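Local coordinates for protein ACDH-11, isoform b (Caenorhabditis elegans, PDB 4Y9J) that belongs to the acyl-CoA dehydrogenase family and binds flavin-adenine dinucleotide within a fold of helical domains around a beta-sheet domain, at residues B[36-40]-B[549-554]; B[536-541]-B[557-562]; B[108-114]-B[127-132]; B[401-405]-B[528-533]. All coordinates share one frame. Numbering follows the deposited sequence.

Contact 1: residues B[36-40]-B[549-554]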
loop_
_atom_site.group_PDB
_atom_site.type_symbol
_atom_site.label_atom_id
_atom_site.label_comp_id
_atom_site.label_asym_id
_atom_site.label_seq_id
_atom_site.Cartn_x
_atom_site.Cartn_y
_atom_site.Cartn_z
ATOM N N ARG B 36 31.547 -25.343 -22.139
ATOM C CA ARG B 36 32.151 -25.793 -23.413
ATOM C C ARG B 36 32.752 -24.619 -24.184
ATOM O O ARG B 36 33.817 -24.755 -24.738
ATOM C CB ARG B 36 31.169 -26.586 -24.287
ATOM C CG ARG B 36 30.859 -27.985 -23.770
ATOM C CD ARG B 36 30.355 -28.944 -24.832
ATOM N NE ARG B 36 29.137 -28.560 -25.571
ATOM C CZ ARG B 36 27.896 -28.561 -25.081
ATOM N NH1 ARG B 36 27.651 -28.906 -23.819
ATOM N NH2 ARG B 36 26.872 -28.206 -25.861
ATOM N N THR B 37 32.086 -23.468 -24.165
ATOM C CA THR B 37 32.496 -22.270 -24.887
ATOM C C THR B 37 33.734 -21.658 -24.276
ATOM O O THR B 37 34.658 -21.276 -25.010
ATOM C CB THR B 37 31.376 -21.234 -24.865
ATOM O OG1 THR B 37 30.214 -21.819 -25.431
ATOM C CG2 THR B 37 31.763 -19.969 -25.628
ATOM N N LEU B 38 33.791 -21.599 -22.939
ATOM C CA LEU B 38 34.989 -21.108 -22.248
ATOM C C LEU B 38 36.224 -22.004 -22.476
ATOM O O LEU B 38 37.365 -21.531 -22.640
ATOM C CB LEU B 38 34.752 -20.953 -20.721
ATOM C CG LEU B 38 33.629 -19.996 -20.314
ATOM C CD1 LEU B 38 33.525 -19.918 -18.781
ATOM C CD2 LEU B 38 33.798 -18.646 -21.006
ATOM N N ARG B 39 36.007 -23.307 -22.439
ATOM C CA ARG B 39 37.069 -24.251 -22.814
ATOM C C ARG B 39 37.702 -23.959 -24.180
ATOM O O ARG B 39 38.872 -24.146 -24.341
ATOM C CB ARG B 39 36.531 -25.667 -22.864
ATOM C CG ARG B 39 36.359 -26.354 -21.541
ATOM C CD ARG B 39 35.765 -27.738 -21.746
ATOM N NE ARG B 39 35.574 -28.344 -20.443
ATOM C CZ ARG B 39 36.550 -28.914 -19.739
ATOM N NH1 ARG B 39 37.790 -28.997 -20.229
ATOM N NH2 ARG B 39 36.285 -29.421 -18.542
ATOM N N ARG B 40 36.914 -23.539 -25.163
ATOM C CA ARG B 40 37.418 -23.253 -26.502
ATOM C C ARG B 40 38.121 -21.944 -26.592
ATOM O O ARG B 40 39.073 -21.817 -27.310
ATOM C CB ARG B 40 36.271 -23.160 -27.492
ATOM C CG ARG B 40 35.562 -24.462 -27.656
ATOM C CD ARG B 40 34.523 -24.365 -28.770
ATOM N NE ARG B 40 35.233 -24.201 -30.041
ATOM C CZ ARG B 40 35.158 -23.139 -30.840
ATOM N NH1 ARG B 40 34.338 -22.093 -30.548
ATOM N NH2 ARG B 40 35.903 -23.157 -31.955
ATOM N N VAL B 549 35.587 -30.445 -28.161
ATOM C CA VAL B 549 34.605 -30.115 -27.125
ATOM C C VAL B 549 33.161 -30.346 -27.580
ATOM O O VAL B 549 32.309 -30.634 -26.749
ATOM C CB VAL B 549 34.753 -28.667 -26.532
ATOM C CG1 VAL B 549 36.222 -28.261 -26.405
ATOM C CG2 VAL B 549 34.011 -27.636 -27.355
ATOM N N ALA B 550 32.905 -30.260 -28.877
ATOM C CA ALA B 550 31.535 -30.315 -29.388
ATOM C C ALA B 550 30.889 -31.638 -29.018
ATOM O O ALA B 550 31.577 -32.659 -29.014
ATOM C CB ALA B 550 31.561 -30.170 -30.902
ATOM N N ASN B 551 29.591 -31.646 -28.690
ATOM C CA ASN B 551 28.835 -32.912 -28.672
ATOM C C ASN B 551 27.804 -32.924 -29.813
ATOM O O ASN B 551 27.676 -31.953 -30.557
ATOM C CB ASN B 551 28.178 -33.137 -27.306
ATOM C CG ASN B 551 27.208 -32.044 -26.947
ATOM O OD1 ASN B 551 26.530 -31.500 -27.816
ATOM N ND2 ASN B 551 27.174 -31.670 -25.681
ATOM N N GLN B 552 27.051 -34.003 -29.926
ATOM C CA GLN B 552 26.073 -34.181 -31.008
ATOM C C GLN B 552 25.036 -33.040 -31.028
ATOM O O GLN B 552 24.663 -32.557 -32.096
ATOM C CB GLN B 552 25.406 -35.547 -30.899
ATOM C CG GLN B 552 24.500 -35.900 -32.076
ATOM C CD GLN B 552 25.241 -35.891 -33.396
ATOM O OE1 GLN B 552 26.415 -36.118 -33.428
ATOM N NE2 GLN B 552 24.561 -35.588 -34.471
ATOM N N SER B 553 24.631 -32.573 -29.857
ATOM C CA SER B 553 23.647 -31.474 -29.785
ATOM C C SER B 553 24.243 -30.235 -30.471
ATOM O O SER B 553 23.525 -29.472 -31.113
ATOM C CB SER B 553 23.271 -31.144 -28.342
ATOM O OG SER B 553 24.123 -30.130 -27.725
ATOM N N ASP B 554 25.565 -30.053 -30.402
ATOM C CA ASP B 554 26.167 -28.872 -30.981
ATOM C C ASP B 554 26.014 -28.886 -32.494
ATOM O O ASP B 554 25.744 -27.837 -33.101
ATOM C CB ASP B 554 27.656 -28.753 -30.594
ATOM C CG ASP B 554 27.864 -28.377 -29.109
ATOM O OD1 ASP B 554 27.103 -27.553 -28.541
ATOM O OD2 ASP B 554 28.848 -28.879 -28.492
#

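Contact 2: residues B[536-541]-B[557-562]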
loop_
_atom_site.group_PDB
_atom_site.type_symbol
_atom_site.label_atom_id
_atom_site.label_comp_id
_atom_site.label_asym_id
_atom_site.label_seq_id
_atom_site.Cartn_x
_atom_site.Cartn_y
_atom_site.Cartn_z
ATOM N N SER B 536 25.991 -15.447 -36.274
ATOM C CA SER B 536 25.667 -16.423 -35.218
ATOM C C SER B 536 25.777 -17.854 -35.794
ATOM O O SER B 536 26.323 -18.786 -35.151
ATOM C CB SER B 536 24.281 -16.184 -34.609
ATOM O OG SER B 536 24.224 -14.958 -33.895
ATOM N N GLY B 537 25.296 -18.040 -37.018
ATOM C CA GLY B 537 25.373 -19.342 -37.629
ATOM C C GLY B 537 26.787 -19.838 -37.814
ATOM O O GLY B 537 27.123 -21.034 -37.599
ATOM N N ALA B 538 27.610 -18.946 -38.340
ATOM C CA ALA B 538 29.028 -19.289 -38.583
ATOM C C ALA B 538 29.759 -19.656 -37.270
ATOM O O ALA B 538 30.603 -20.571 -37.242
ATOM C CB ALA B 538 29.713 -18.095 -39.204
ATOM N N LEU B 539 29.405 -18.947 -36.205
ATOM C CA LEU B 539 29.931 -19.211 -34.862
ATOM C C LEU B 539 29.476 -20.563 -34.370
ATOM O O LEU B 539 30.279 -21.339 -33.894
ATOM C CB LEU B 539 29.532 -18.123 -33.892
ATOM C CG LEU B 539 30.330 -16.833 -34.020
ATOM C CD1 LEU B 539 29.549 -15.735 -33.397
ATOM C CD2 LEU B 539 31.712 -16.957 -33.379
ATOM N N LEU B 540 28.207 -20.892 -34.589
ATOM C CA LEU B 540 27.682 -22.193 -34.200
ATOM C C LEU B 540 28.373 -23.328 -34.939
ATOM O O LEU B 540 28.602 -24.390 -34.384
ATOM C CB LEU B 540 26.148 -22.244 -34.453
ATOM C CG LEU B 540 25.291 -21.540 -33.402
ATOM C CD1 LEU B 540 23.865 -21.453 -33.865
ATOM C CD2 LEU B 540 25.358 -22.262 -32.069
ATOM N N ILE B 541 28.744 -23.078 -36.187
ATOM C CA ILE B 541 29.338 -24.085 -37.030
ATOM C C ILE B 541 30.754 -24.338 -36.540
ATOM O O ILE B 541 31.164 -25.493 -36.469
ATOM C CB ILE B 541 29.367 -23.681 -38.520
ATOM C CG1 ILE B 541 27.988 -23.835 -39.133
ATOM C CG2 ILE B 541 30.295 -24.579 -39.336
ATOM C CD1 ILE B 541 27.792 -23.000 -40.380
ATOM N N VAL B 557 22.235 -28.280 -33.446
ATOM C CA VAL B 557 21.885 -26.872 -33.225
ATOM C C VAL B 557 22.404 -25.992 -34.384
ATOM O O VAL B 557 21.690 -25.124 -34.879
ATOM C CB VAL B 557 22.467 -26.377 -31.895
ATOM C CG1 VAL B 557 22.378 -24.881 -31.814
ATOM C CG2 VAL B 557 21.716 -26.966 -30.723
ATOM N N ALA B 558 23.641 -26.243 -34.855
ATOM C CA ALA B 558 24.172 -25.449 -35.954
ATOM C C ALA B 558 23.356 -25.677 -37.205
ATOM O O ALA B 558 23.099 -24.713 -37.955
ATOM C CB ALA B 558 25.625 -25.729 -36.204
ATOM N N TYR B 559 22.995 -26.944 -37.457
ATOM C CA TYR B 559 22.189 -27.270 -38.595
ATOM C C TYR B 559 20.815 -26.586 -38.552
ATOM O O TYR B 559 20.390 -25.955 -39.536
ATOM C CB TYR B 559 22.050 -28.802 -38.753
ATOM C CG TYR B 559 21.032 -29.139 -39.768
ATOM C CD1 TYR B 559 21.352 -29.115 -41.097
ATOM C CD2 TYR B 559 19.697 -29.354 -39.418
ATOM C CE1 TYR B 559 20.441 -29.376 -42.065
ATOM C CE2 TYR B 559 18.758 -29.620 -40.410
ATOM C CZ TYR B 559 19.160 -29.635 -41.740
ATOM O OH TYR B 559 18.289 -29.882 -42.798
ATOM N N ARG B 560 20.131 -26.699 -37.420
ATOM C CA ARG B 560 18.787 -26.069 -37.272
ATOM C C ARG B 560 18.828 -24.556 -37.357
ATOM O O ARG B 560 17.990 -23.925 -38.009
ATOM C CB ARG B 560 18.131 -26.524 -35.992
ATOM C CG ARG B 560 17.896 -28.020 -35.976
ATOM C CD ARG B 560 17.114 -28.390 -34.757
ATOM N NE ARG B 560 16.941 -29.827 -34.582
ATOM C CZ ARG B 560 16.136 -30.378 -33.679
ATOM N NH1 ARG B 560 15.386 -29.619 -32.945
ATOM N NH2 ARG B 560 16.037 -31.692 -33.551
ATOM N N TYR B 561 19.852 -23.963 -36.770
ATOM C CA TYR B 561 19.957 -22.508 -36.792
ATOM C C TYR B 561 20.179 -22.070 -38.241
ATOM O O TYR B 561 19.602 -21.086 -38.678
ATOM C CB TYR B 561 21.136 -22.025 -35.903
ATOM C CG TYR B 561 21.145 -20.533 -35.704
ATOM C CD1 TYR B 561 21.673 -19.690 -36.670
ATOM C CD2 TYR B 561 20.622 -19.965 -34.540
ATOM C CE1 TYR B 561 21.640 -18.310 -36.496
ATOM C CE2 TYR B 561 20.573 -18.592 -34.368
ATOM C CZ TYR B 561 21.115 -17.782 -35.357
ATOM O OH TYR B 561 21.055 -16.440 -35.202
ATOM N N CYS B 562 21.023 -22.783 -38.964
ATOM C CA CYS B 562 21.427 -22.307 -40.265
ATOM C C CYS B 562 20.465 -22.705 -41.391
ATOM O O CYS B 562 20.338 -21.997 -42.387
ATOM C CB CYS B 562 22.815 -22.821 -40.614
ATOM S SG CYS B 562 24.109 -22.042 -39.647
HETATM O O HOH W 1 21.705 -15.442 -32.852
#

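Contact 3: residues B[108-114]-B[127-132]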
loop_
_atom_site.group_PDB
_atom_site.type_symbol
_atom_site.label_atom_id
_atom_site.label_comp_id
_atom_site.label_asym_id
_atom_site.label_seq_id
_atom_site.Cartn_x
_atom_site.Cartn_y
_atom_site.Cartn_z
ATOM N N GLU B 108 32.943 -9.684 -5.506
ATOM C CA GLU B 108 33.050 -10.645 -6.628
ATOM C C GLU B 108 33.764 -10.115 -7.885
ATOM O O GLU B 108 33.971 -10.869 -8.854
ATOM C CB GLU B 108 31.668 -11.198 -7.023
ATOM C CG GLU B 108 31.077 -12.051 -5.899
ATOM C CD GLU B 108 31.633 -13.441 -5.796
ATOM O OE1 GLU B 108 32.505 -13.822 -6.627
ATOM O OE2 GLU B 108 31.256 -14.145 -4.851
ATOM N N GLY B 109 34.090 -8.832 -7.882
ATOM C CA GLY B 109 34.813 -8.203 -8.993
ATOM C C GLY B 109 34.045 -8.204 -10.266
ATOM O O GLY B 109 34.616 -8.235 -11.313
ATOM N N VAL B 110 32.705 -8.080 -10.201
ATOM C CA VAL B 110 31.945 -8.006 -11.393
ATOM C C VAL B 110 32.385 -6.873 -12.333
ATOM O O VAL B 110 32.262 -7.010 -13.552
ATOM C CB VAL B 110 30.449 -7.874 -11.015
ATOM C CG1 VAL B 110 29.679 -7.363 -12.151
ATOM C CG2 VAL B 110 29.971 -9.199 -10.466
ATOM N N ILE B 111 32.879 -5.770 -11.771
ATOM C CA ILE B 111 33.563 -4.704 -12.517
ATOM C C ILE B 111 35.074 -4.983 -12.565
ATOM O O ILE B 111 35.674 -4.921 -13.645
ATOM C CB ILE B 111 33.386 -3.308 -11.852
ATOM C CG1 ILE B 111 31.891 -3.001 -11.661
ATOM C CG2 ILE B 111 34.026 -2.193 -12.718
ATOM C CD1 ILE B 111 31.079 -3.189 -12.898
ATOM N N SER B 112 35.693 -5.273 -11.422
ATOM C CA SER B 112 37.146 -5.373 -11.348
ATOM C C SER B 112 37.749 -6.335 -12.312
ATOM O O SER B 112 38.857 -6.122 -12.814
ATOM C CB SER B 112 37.638 -5.801 -9.926
ATOM O OG SER B 112 36.792 -5.179 -9.001
ATOM N N ILE B 113 37.133 -7.487 -12.436
ATOM C CA ILE B 113 37.658 -8.536 -13.315
ATOM C C ILE B 113 37.898 -7.949 -14.720
ATOM O O ILE B 113 38.928 -8.257 -15.342
ATOM C CB ILE B 113 36.746 -9.802 -13.291
ATOM C CG1 ILE B 113 36.926 -10.566 -11.962
ATOM C CG2 ILE B 113 37.024 -10.755 -14.454
ATOM C CD1 ILE B 113 35.747 -11.472 -11.629
ATOM N N GLY B 114 36.996 -7.118 -15.229
ATOM C CA GLY B 114 37.146 -6.550 -16.559
ATOM C C GLY B 114 38.359 -5.686 -16.801
ATOM O O GLY B 114 38.747 -5.486 -17.954
ATOM N N HIS B 127 35.926 -13.730 -18.923
ATOM C CA HIS B 127 35.616 -14.099 -17.570
ATOM C C HIS B 127 34.460 -13.176 -17.071
ATOM O O HIS B 127 33.448 -13.656 -16.615
ATOM C CB HIS B 127 36.881 -13.954 -16.726
ATOM C CG HIS B 127 36.730 -14.308 -15.286
ATOM N ND1 HIS B 127 37.798 -14.307 -14.424
ATOM C CD2 HIS B 127 35.666 -14.730 -14.569
ATOM C CE1 HIS B 127 37.401 -14.681 -13.222
ATOM N NE2 HIS B 127 36.099 -14.923 -13.285
ATOM N N GLN B 128 34.627 -11.882 -17.261
ATOM C CA GLN B 128 33.702 -10.880 -16.790
ATOM C C GLN B 128 32.364 -11.033 -17.385
ATOM O O GLN B 128 31.329 -11.014 -16.657
ATOM C CB GLN B 128 34.237 -9.475 -17.051
ATOM C CG GLN B 128 33.378 -8.383 -16.431
ATOM C CD GLN B 128 33.499 -7.034 -17.083
ATOM O OE1 GLN B 128 33.987 -6.893 -18.211
ATOM N NE2 GLN B 128 32.997 -6.024 -16.385
ATOM N N VAL B 129 32.303 -11.190 -18.704
ATOM C CA VAL B 129 31.033 -11.408 -19.362
ATOM C C VAL B 129 30.284 -12.675 -18.895
ATOM O O VAL B 129 29.093 -12.635 -18.662
ATOM C CB VAL B 129 31.166 -11.302 -20.922
ATOM C CG1 VAL B 129 29.917 -11.771 -21.610
ATOM C CG2 VAL B 129 31.394 -9.853 -21.303
ATOM N N ALA B 130 31.003 -13.773 -18.689
ATOM C CA ALA B 130 30.399 -15.018 -18.153
ATOM C C ALA B 130 29.837 -14.803 -16.727
ATOM O O ALA B 130 28.749 -15.271 -16.371
ATOM C CB ALA B 130 31.489 -16.127 -18.129
ATOM N N LYS B 131 30.574 -14.035 -15.929
ATOM C CA LYS B 131 30.159 -13.787 -14.561
ATOM C C LYS B 131 28.902 -12.913 -14.533
ATOM O O LYS B 131 27.974 -13.194 -13.782
ATOM C CB LYS B 131 31.290 -13.197 -13.712
ATOM C CG LYS B 131 31.108 -13.467 -12.240
ATOM C CD LYS B 131 32.342 -13.077 -11.430
ATOM C CE LYS B 131 32.231 -13.734 -10.064
ATOM N NZ LYS B 131 33.463 -13.599 -9.246
ATOM N N LEU B 132 28.871 -11.882 -15.362
ATOM C CA LEU B 132 27.711 -11.047 -15.550
ATOM C C LEU B 132 26.511 -11.831 -16.044
ATOM O O LEU B 132 25.343 -11.545 -15.635
ATOM C CB LEU B 132 28.005 -9.906 -16.533
ATOM C CG LEU B 132 28.969 -8.850 -16.023
ATOM C CD1 LEU B 132 29.531 -8.069 -17.210
ATOM C CD2 LEU B 132 28.228 -7.905 -15.091
#

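Contact 4: residues B[401-405]-B[528-533]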
loop_
_atom_site.group_PDB
_atom_site.type_symbol
_atom_site.label_atom_id
_atom_site.label_comp_id
_atom_site.label_asym_id
_atom_site.label_seq_id
_atom_site.Cartn_x
_atom_site.Cartn_y
_atom_site.Cartn_z
ATOM N N VAL B 401 24.493 -4.894 -33.290
ATOM C CA VAL B 401 23.820 -6.056 -33.883
ATOM C C VAL B 401 23.434 -7.014 -32.746
ATOM O O VAL B 401 22.284 -7.430 -32.630
ATOM C CB VAL B 401 24.695 -6.749 -34.934
ATOM C CG1 VAL B 401 24.050 -8.042 -35.390
ATOM C CG2 VAL B 401 24.960 -5.829 -36.109
ATOM N N LEU B 402 24.395 -7.322 -31.883
ATOM C CA LEU B 402 24.127 -8.163 -30.704
ATOM C C LEU B 402 23.034 -7.654 -29.770
ATOM O O LEU B 402 22.069 -8.369 -29.442
ATOM C CB LEU B 402 25.398 -8.365 -29.927
ATOM C CG LEU B 402 25.309 -9.052 -28.589
ATOM C CD1 LEU B 402 24.866 -10.487 -28.719
ATOM C CD2 LEU B 402 26.646 -9.003 -27.864
ATOM N N LYS B 403 23.184 -6.400 -29.369
ATOM C CA LYS B 403 22.208 -5.789 -28.515
ATOM C C LYS B 403 20.818 -5.858 -29.142
ATOM O O LYS B 403 19.838 -6.280 -28.478
ATOM C CB LYS B 403 22.614 -4.336 -28.187
ATOM C CG LYS B 403 21.893 -3.618 -27.034
ATOM C CD LYS B 403 20.399 -3.436 -27.177
ATOM C CE LYS B 403 19.888 -2.275 -26.347
ATOM N NZ LYS B 403 18.430 -2.115 -26.346
ATOM N N LEU B 404 20.675 -5.382 -30.357
ATOM C CA LEU B 404 19.340 -5.272 -30.918
ATOM C C LEU B 404 18.759 -6.645 -31.193
ATOM O O LEU B 404 17.543 -6.865 -31.054
ATOM C CB LEU B 404 19.310 -4.392 -32.153
ATOM C CG LEU B 404 19.987 -4.857 -33.427
ATOM C CD1 LEU B 404 19.022 -5.670 -34.297
ATOM C CD2 LEU B 404 20.546 -3.676 -34.225
ATOM N N TYR B 405 19.580 -7.597 -31.563
ATOM C CA TYR B 405 19.054 -8.910 -31.922
ATOM C C TYR B 405 18.617 -9.716 -30.671
ATOM O O TYR B 405 17.454 -10.215 -30.614
ATOM C CB TYR B 405 20.037 -9.701 -32.807
ATOM C CG TYR B 405 19.344 -10.929 -33.457
ATOM C CD1 TYR B 405 18.430 -10.752 -34.471
ATOM C CD2 TYR B 405 19.586 -12.208 -33.014
ATOM C CE1 TYR B 405 17.804 -11.828 -35.066
ATOM C CE2 TYR B 405 18.981 -13.289 -33.579
ATOM C CZ TYR B 405 18.096 -13.098 -34.631
ATOM O OH TYR B 405 17.426 -14.144 -35.208
ATOM N N ALA B 528 20.238 -5.532 -40.245
ATOM C CA ALA B 528 20.831 -5.859 -38.971
ATOM C C ALA B 528 20.582 -7.312 -38.542
ATOM O O ALA B 528 21.503 -7.986 -38.076
ATOM C CB ALA B 528 20.433 -4.859 -37.893
ATOM N N PHE B 529 19.345 -7.801 -38.697
ATOM C CA PHE B 529 19.010 -9.173 -38.332
ATOM C C PHE B 529 19.760 -10.215 -39.212
ATOM O O PHE B 529 20.102 -11.299 -38.760
ATOM C CB PHE B 529 17.518 -9.385 -38.527
ATOM C CG PHE B 529 16.628 -8.992 -37.361
ATOM C CD1 PHE B 529 16.936 -7.993 -36.480
ATOM C CD2 PHE B 529 15.342 -9.595 -37.247
ATOM C CE1 PHE B 529 16.113 -7.672 -35.386
ATOM C CE2 PHE B 529 14.494 -9.237 -36.179
ATOM C CZ PHE B 529 14.886 -8.285 -35.251
ATOM N N THR B 530 19.923 -9.918 -40.498
ATOM C CA THR B 530 20.642 -10.826 -41.392
ATOM C C THR B 530 22.084 -10.964 -40.955
ATOM O O THR B 530 22.618 -12.049 -40.947
ATOM C CB THR B 530 20.557 -10.358 -42.832
ATOM O OG1 THR B 530 19.179 -10.275 -43.202
ATOM C CG2 THR B 530 21.297 -11.319 -43.741
ATOM N N ILE B 531 22.691 -9.844 -40.582
ATOM C CA ILE B 531 24.046 -9.853 -40.040
ATOM C C ILE B 531 24.100 -10.753 -38.779
ATOM O O ILE B 531 24.979 -11.698 -38.668
ATOM C CB ILE B 531 24.553 -8.428 -39.781
ATOM C CG1 ILE B 531 24.730 -7.730 -41.116
ATOM C CG2 ILE B 531 25.911 -8.459 -39.031
ATOM C CD1 ILE B 531 25.016 -6.247 -41.063
ATOM N N ALA B 532 23.161 -10.522 -37.880
ATOM C CA ALA B 532 23.145 -11.268 -36.641
ATOM C C ALA B 532 23.085 -12.744 -36.932
ATOM O O ALA B 532 23.825 -13.502 -36.383
ATOM C CB ALA B 532 21.968 -10.856 -35.771
ATOM N N ARG B 533 22.206 -13.165 -37.843
ATOM C CA ARG B 533 22.004 -14.589 -38.080
ATOM C C ARG B 533 23.174 -15.238 -38.820
ATOM O O ARG B 533 23.481 -16.395 -38.574
ATOM C CB ARG B 533 20.723 -14.806 -38.846
ATOM C CG ARG B 533 19.508 -14.405 -38.020
ATOM C CD ARG B 533 18.167 -14.551 -38.707
ATOM N NE ARG B 533 18.028 -13.692 -39.900
ATOM C CZ ARG B 533 17.010 -12.868 -40.220
ATOM N NH1 ARG B 533 15.919 -12.747 -39.388
ATOM N NH2 ARG B 533 17.100 -12.184 -41.414
HETATM O O HOH W 2 15.192 -13.553 -36.728
#

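Contact 1: residues B[36-40]-B[549-554]
A two-pronged salt bridge to the residue that also closes a helix-capping box is the striking feature here. Arg36 NE donates to Asp554 OD2 at 3.0 Å and Arg36 NH2 to Asp554 OD1 at 2.8 Å with an angle of 172°, so both oxygens are engaged, OD1 close to the guanidinium plane and the NE-to-OD2 bond more bent (142°). The same carboxylate works in the capping box: Asn551 N donates to Asp554 OD2 (2.9 Å), while Asp554 N donates to Asn551 OD1 (3.1 Å), which makes Asn551 the N-cap of the helix that follows. Asn551 ND2 lies over one face of the guanidinium, 3.2 Å from Arg36 CZ. Farther back, Val549 fits against the aliphatic parts of the arginines, its CG2 3.5 Å from Arg40 CG and its O 3.2 Å from Arg36 CD. The charged end of Arg40 pairs instead with Asp542 and Asp546. Arg36 NH2 has a further salt-bridge partner in Asp589 of the second subunit, which also hydrogen-bonds Ser553 OG. The contact thus joins helix 34-41 to the start of helix 552-563 beside the subunit interface, with helices 524-545 and 352-383 packing against it and helix 44-74 touching Leu38 and Arg39.

Contact 2: residues B[536-541]-B[557-562]
Helices 536-541 and 557-562 lie side by side and run nearly antiparallel, their axes 8.8 Å apart at 162°, and small residues at both points of closest backbone approach permit this spacing. At one, the CA atoms of Gly537 and Cys562 are 5.6 Å apart. The glycine forms a shallow hollow in which Cys562 SG sits 3.6 Å from Gly537 CA; an ideal CB on Gly537 would come within 2.9 Å of that sulfur, a clash. At the other, the CA atoms of Leu540 and Ala558 are 5.1 Å apart, and the alanine methyl slots beneath the opposing backbone, with Ala558 CB 3.7 Å from Leu540 O and 3.9 Å from Leu540 CB.

The larger bump is Leu540, whose CD1 presses to 3.4 Å from Tyr561 CG and whose CD2 reaches 4.0 Å from Val557 CG1, so it fills the space between these two side chains. Ile541 bends its end inward, placing CD1 3.9 Å from Cys562 SG. The Tyr561 ring extends along the partner helix until its OH is 3.3 Å from Ser536 CB. One water links the polar tips, 2.8 Å from Ser536 OG and 2.6 Å from Tyr561 OH, while Ser536 OG also bonds back to Ala532 O.

This is the close, small-residue packing of an antiparallel helical hairpin, here built from consecutive helices of the C-terminal helical region.

Contact 3: residues B[108-114]-B[127-132]
After helix 96-107 the chain turns through a Schellman motif at Gly109, whose phi of 64° takes it out of the right-handed helical conformation, and Val110 to Gly114 then return to helical phi/psi without the regular bonding. Segment 127-132 is regular helix, and the backbones come closest where the CA atoms of Gly114 and Gln128 are 5.5 Å apart. An ideal CB on Gly114 would lie 2.6 Å from Gln128 OE1, a clash.

Lys131 NZ binds Glu108 twice, through its backbone O (2.8 Å) and its OE1 (2.8 Å), the latter a salt bridge; Asp53 is its further charged partner. Gln128 NE2 donates to Val110 O (3.1 Å, 162°), while Gln128 OE1 accepts from Arg125. Two apolar contacts flank these bonds on different sides: Ile113 CG2 makes a CH-pi contact 3.9 Å from the His127 ring centroid, and Val110 CG1 meets Leu132 CD2 at 3.3 Å.

The arrangement is a loop joining two consecutive helices and folding back on the second, helix 121-135, in the N-terminal helical domain.

Contact 4: residues B[401-405]-B[528-533]
This is a buried, largely apolar crossing of two helices, joining helix 389-419 of the acyl-CoA dehydrogenase C-terminal domain to helix 524-545 of the additional C-terminal region. The short segments cross at -104°, close to perpendicular, with axes 9.4 Å apart. Val401 and Tyr405, a turn apart, face the neighbours Ala528 and Phe529, with CA atoms 5.9 Å apart for Val401 and Ala528 and 6.4 Å for Tyr405 and Phe529; Ala532 follows one turn after Ala528.

Ala532 wedges between Val401 and Tyr405. Its CB lies 3.5 Å from Val401 CG1 and 3.5 Å from Tyr405 CG, and it stands over the tyrosine face in a CH-pi contact, 3.9 Å from the ring centroid and 25° off the normal. The ring edge of Tyr405 points at the face of Phe529 in a T-shaped pair, with centroids 5.0 Å apart and planes at 89°. Leu404 extends the apolar patch, its CD1 3.7 Å from Phe529 CE1 and its CD2 3.9 Å from Ala528 CB. At the polar margin a water lies 2.8 Å from Tyr405 OH and accepts from Arg533 NH1 at 2.9 Å; Arg533 NE donates to Leu567 O.

Around the crossing, helix 449-461 touches Val401, Leu404 and Ile531, and helix 352-383 reaches Leu402 and Tyr405, while helix 304-338 packs on Leu402 and Lys403.

Overall arrangement
Along the chain, contact 3 closes first, within the N-terminal helical domain; contact 4 follows, then contact 2, between helices 524-545 and 552-563. Contact 1 spans 508 residues, enclosing contacts 3 and 4 in sequence and interleaving with contact 2. Contacts 2 and 4 share helix 524-545, have centres 14 Å apart and touch, with Tyr561 CE1 3.4 Å from Arg533 O. Contacts 1 and 2 share helix 552-563, at 13 Å between centres, and both reach the second subunit. Contact 3 stands 22 to 27 Å from the others between centres. Contact 1 ties the additional C-terminal region to the N-terminal domain, contact 4 to the dehydrogenase C-terminal domain; contacts 2 and 3 stay within one region each.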